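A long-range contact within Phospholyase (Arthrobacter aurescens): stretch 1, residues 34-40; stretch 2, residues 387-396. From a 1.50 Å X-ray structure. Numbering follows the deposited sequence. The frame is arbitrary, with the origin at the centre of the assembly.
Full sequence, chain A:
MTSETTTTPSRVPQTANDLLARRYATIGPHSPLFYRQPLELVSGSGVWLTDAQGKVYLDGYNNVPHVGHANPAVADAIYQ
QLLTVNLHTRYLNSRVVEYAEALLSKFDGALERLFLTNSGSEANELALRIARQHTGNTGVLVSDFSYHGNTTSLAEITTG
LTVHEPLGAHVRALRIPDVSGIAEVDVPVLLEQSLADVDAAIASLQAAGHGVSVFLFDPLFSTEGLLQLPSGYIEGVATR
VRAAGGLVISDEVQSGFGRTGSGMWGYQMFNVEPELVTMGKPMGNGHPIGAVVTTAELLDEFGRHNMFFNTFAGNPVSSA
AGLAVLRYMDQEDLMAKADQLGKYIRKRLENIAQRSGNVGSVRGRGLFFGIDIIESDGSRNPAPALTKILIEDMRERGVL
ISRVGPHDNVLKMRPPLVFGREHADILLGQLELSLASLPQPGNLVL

Stretch 1 34-40: FYRQPLE
Stretch 2 (387-396) TKILIEDMRE

How do the two backbones lie against each other? Residues 387-396 form a helix that begins earlier in the chain, with phi/psi near -62/-43 and hydrogen bonds such as Glu392 N to Lys388 O, 3.0 Å, and Arg395 N to Ile391 O, 3.1 Å. Residues 34-40 are irregular: Phe34 is extended at -75/150, Tyr35 takes a positive phi at 78/157, Arg36 turns to -59/-42, and Gln37 to Glu40 return to extended values. The nearest pair of CA atoms across the contact is Tyr35 CA and Glu392 CA, 7.1 Å apart. The contact buries 281 Å² in total, and its touching residues are at least 352 positions apart in sequence.

What joins the loop to the helix directly? The one direct hydrogen bond across the contact runs from Arg36 N to Glu392 OE2, 2.9 Å, with an N-H...O angle of 160°. Glu392 reaches it with chi1 -66° (m), chi2 -77° (m) and chi3 -9°, a folded rotamer that brings the carboxylate nearer the loop although CA-to-CB points sideways. Tyr35 CA lies 3.5 Å from Glu392 OE2. Beyond CB the side chain of Arg36 is not modelled.

What holds that carboxylate in place? Neighbours on its own helix form salt bridges with both oxygens. Lys388, with chi angles t, p, t, t, sets NZ 2.8 Å from Glu392 OE2. Arg395, with chi1 t, chi2 t, chi3 45° (p) and chi4 74°, places NH2 2.8 Å and NE 3.0 Å from Glu392 OE1; its NH1 also bridges to Glu396 OE2 at 2.9 Å. Water 2 accepts from Gln37 N at 3.1 Å and donates to Glu392 OE1 at 2.8 Å, so a second loop amide is tied to the same carboxylate.

How does Tyr35 pack on the helix? With chi1 -59° (m) and chi2 -68°, its ring receives Arg395 CD over one face, 3.8 Å from the ring centroid and only 9° off the normal, a CH-pi contact. Arg395 CZ is 5.6 Å from that centroid, so any cation-pi attraction is weak at most. Tyr35 CE1 meets Ile391 CG2 at 3.8 Å, while Leu39, chi1 m and chi2 t, brings CD1 to 4.2 Å from Arg395 CD. At the ring's far end, water 1 accepts from Tyr35 OH at 2.8 Å and donates to Ile391 O at 2.9 Å, linking the phenol to the helix backbone.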

# COMPACT_ATOMS: atom_id res chain seq x y z
N PHE A 34 -0.74 19.43 11.45
CA PHE A 34 -1.31 20.74 11.20
C PHE A 34 -1.29 21.67 12.40
O PHE A 34 -1.31 21.21 13.55
CB PHE A 34 -2.83 20.62 10.75
CG PHE A 34 -3.07 19.96 9.39
CD1 PHE A 34 -2.20 20.03 8.32
CD2 PHE A 34 -4.20 19.18 9.26
CE1 PHE A 34 -2.48 19.35 7.08
CE2 PHE A 34 -4.53 18.60 7.98
CZ PHE A 34 -3.67 18.65 6.93
N TYR A 35 -1.22 22.97 12.08
CA TYR A 35 -1.40 24.12 13.06
C TYR A 35 -0.18 24.41 13.96
O TYR A 35 0.70 23.57 14.15
CB TYR A 35 -2.63 23.97 13.94
CG TYR A 35 -3.98 23.87 13.17
CD1 TYR A 35 -4.48 24.98 12.45
CD2 TYR A 35 -4.69 22.70 13.13
CE1 TYR A 35 -5.70 24.90 11.72
CE2 TYR A 35 -5.87 22.59 12.40
CZ TYR A 35 -6.37 23.70 11.71
OH TYR A 35 -7.57 23.62 10.96
N ARG A 36 -0.13 25.65 14.44
CA ARG A 36 0.98 25.99 15.37
C ARG A 36 0.98 25.13 16.60
O ARG A 36 2.10 24.70 17.04
CB ARG A 36 0.85 27.52 15.77
N GLN A 37 -0.18 24.85 17.19
CA GLN A 37 -0.39 23.95 18.30
C GLN A 37 -1.14 22.70 17.71
O GLN A 37 -2.33 22.82 17.36
CB GLN A 37 -1.22 24.54 19.49
CG GLN A 37 -1.33 23.67 20.70
CD GLN A 37 -0.09 23.65 21.67
OE1 GLN A 37 0.59 22.66 21.86
NE2 GLN A 37 0.13 24.77 22.31
N PRO A 38 -0.42 21.56 17.56
CA PRO A 38 -1.14 20.39 17.01
C PRO A 38 -2.43 20.10 17.75
O PRO A 38 -2.48 20.19 19.00
CB PRO A 38 -0.15 19.28 17.21
CG PRO A 38 1.24 19.98 16.94
CD PRO A 38 1.03 21.31 17.71
N LEU A 39 -3.47 19.66 17.04
CA LEU A 39 -4.78 19.39 17.59
C LEU A 39 -4.97 17.87 17.80
O LEU A 39 -4.71 17.13 16.80
CB LEU A 39 -5.96 19.83 16.65
CG LEU A 39 -6.41 21.26 16.59
CD1 LEU A 39 -7.64 21.21 15.64
CD2 LEU A 39 -6.76 21.80 17.99
N GLU A 40 -5.46 17.45 18.98
CA GLU A 40 -5.76 16.07 19.30
C GLU A 40 -7.25 15.85 19.09
O GLU A 40 -8.11 16.35 19.85
CB GLU A 40 -5.36 15.69 20.77
CG GLU A 40 -5.60 14.23 21.09
CD GLU A 40 -5.23 13.80 22.51
OE1 GLU A 40 -4.63 14.67 23.18
OE2 GLU A 40 -5.67 12.71 22.94
N THR A 387 -2.87 34.30 4.54
CA THR A 387 -3.54 32.96 4.41
C THR A 387 -3.42 32.17 5.69
O THR A 387 -4.38 31.57 6.16
CB THR A 387 -2.96 32.17 3.16
OG1 THR A 387 -2.95 32.99 2.01
CG2 THR A 387 -3.81 30.94 2.82
N LYS A 388 -2.21 32.14 6.32
CA LYS A 388 -2.01 31.43 7.56
C LYS A 388 -2.86 32.00 8.71
O LYS A 388 -3.42 31.30 9.55
CB LYS A 388 -0.49 31.42 7.92
CG LYS A 388 -0.19 30.81 9.22
CD LYS A 388 -0.40 29.36 9.26
CE LYS A 388 0.27 28.74 10.53
NZ LYS A 388 -0.33 27.42 10.73
N ILE A 389 -2.89 33.35 8.76
CA ILE A 389 -3.76 34.07 9.75
C ILE A 389 -5.23 33.59 9.65
O ILE A 389 -5.88 33.25 10.67
CB ILE A 389 -3.66 35.63 9.57
CG1 ILE A 389 -2.29 36.11 10.07
CG2 ILE A 389 -4.79 36.32 10.29
CD1 ILE A 389 -1.97 37.58 9.78
N LEU A 390 -5.72 33.54 8.40
CA LEU A 390 -7.11 33.07 8.17
C LEU A 390 -7.35 31.60 8.61
O LEU A 390 -8.39 31.27 9.21
CB LEU A 390 -7.49 33.24 6.74
CG LEU A 390 -7.60 34.69 6.16
CD1 LEU A 390 -7.65 34.72 4.64
CD2 LEU A 390 -8.86 35.38 6.70
N ILE A 391 -6.39 30.74 8.27
CA ILE A 391 -6.54 29.32 8.70
C ILE A 391 -6.58 29.14 10.23
O ILE A 391 -7.44 28.43 10.77
CB ILE A 391 -5.40 28.48 8.05
CG1 ILE A 391 -5.61 28.40 6.57
CG2 ILE A 391 -5.27 27.09 8.67
CD1 ILE A 391 -4.37 27.93 5.78
N GLU A 392 -5.66 29.85 10.95
CA GLU A 392 -5.69 29.77 12.41
C GLU A 392 -6.94 30.44 13.02
O GLU A 392 -7.50 29.94 14.03
CB GLU A 392 -4.39 30.36 12.96
CG GLU A 392 -3.13 29.57 12.60
CD GLU A 392 -2.90 28.28 13.42
OE1 GLU A 392 -3.62 28.07 14.39
OE2 GLU A 392 -1.84 27.59 13.11
N ASP A 393 -7.33 31.61 12.45
CA ASP A 393 -8.52 32.28 12.93
C ASP A 393 -9.83 31.43 12.76
O ASP A 393 -10.69 31.30 13.62
CB ASP A 393 -8.69 33.67 12.27
CG ASP A 393 -9.85 34.45 12.87
OD1 ASP A 393 -9.80 34.73 14.07
OD2 ASP A 393 -10.77 34.75 12.19
N MET A 394 -9.92 30.78 11.59
CA MET A 394 -11.06 29.91 11.33
C MET A 394 -11.09 28.73 12.31
O MET A 394 -12.12 28.35 12.82
CB MET A 394 -10.96 29.43 9.86
CG MET A 394 -11.40 30.51 8.87
SD MET A 394 -13.21 30.88 8.85
CE MET A 394 -13.84 29.53 7.83
N ARG A 395 -9.91 28.14 12.63
CA ARG A 395 -9.84 27.13 13.71
C ARG A 395 -10.42 27.65 15.04
O ARG A 395 -11.18 26.99 15.70
CB ARG A 395 -8.40 26.57 13.88
CG ARG A 395 -8.19 25.61 15.03
CD ARG A 395 -6.73 25.35 15.46
NE ARG A 395 -5.98 26.61 15.56
CZ ARG A 395 -6.13 27.51 16.56
NH1 ARG A 395 -6.95 27.30 17.59
NH2 ARG A 395 -5.41 28.60 16.54
N GLU A 396 -9.94 28.88 15.43
CA GLU A 396 -10.48 29.47 16.67
C GLU A 396 -12.00 29.64 16.67
O GLU A 396 -12.66 29.39 17.67
CB GLU A 396 -9.77 30.82 16.99
CG GLU A 396 -8.37 30.62 17.53
CD GLU A 396 -8.29 30.16 19.02
OE1 GLU A 396 -9.22 30.42 19.86
OE2 GLU A 396 -7.29 29.51 19.37
O HOH W 1 -8.83 25.98 10.20
O HOH W 2 -2.60 26.61 16.59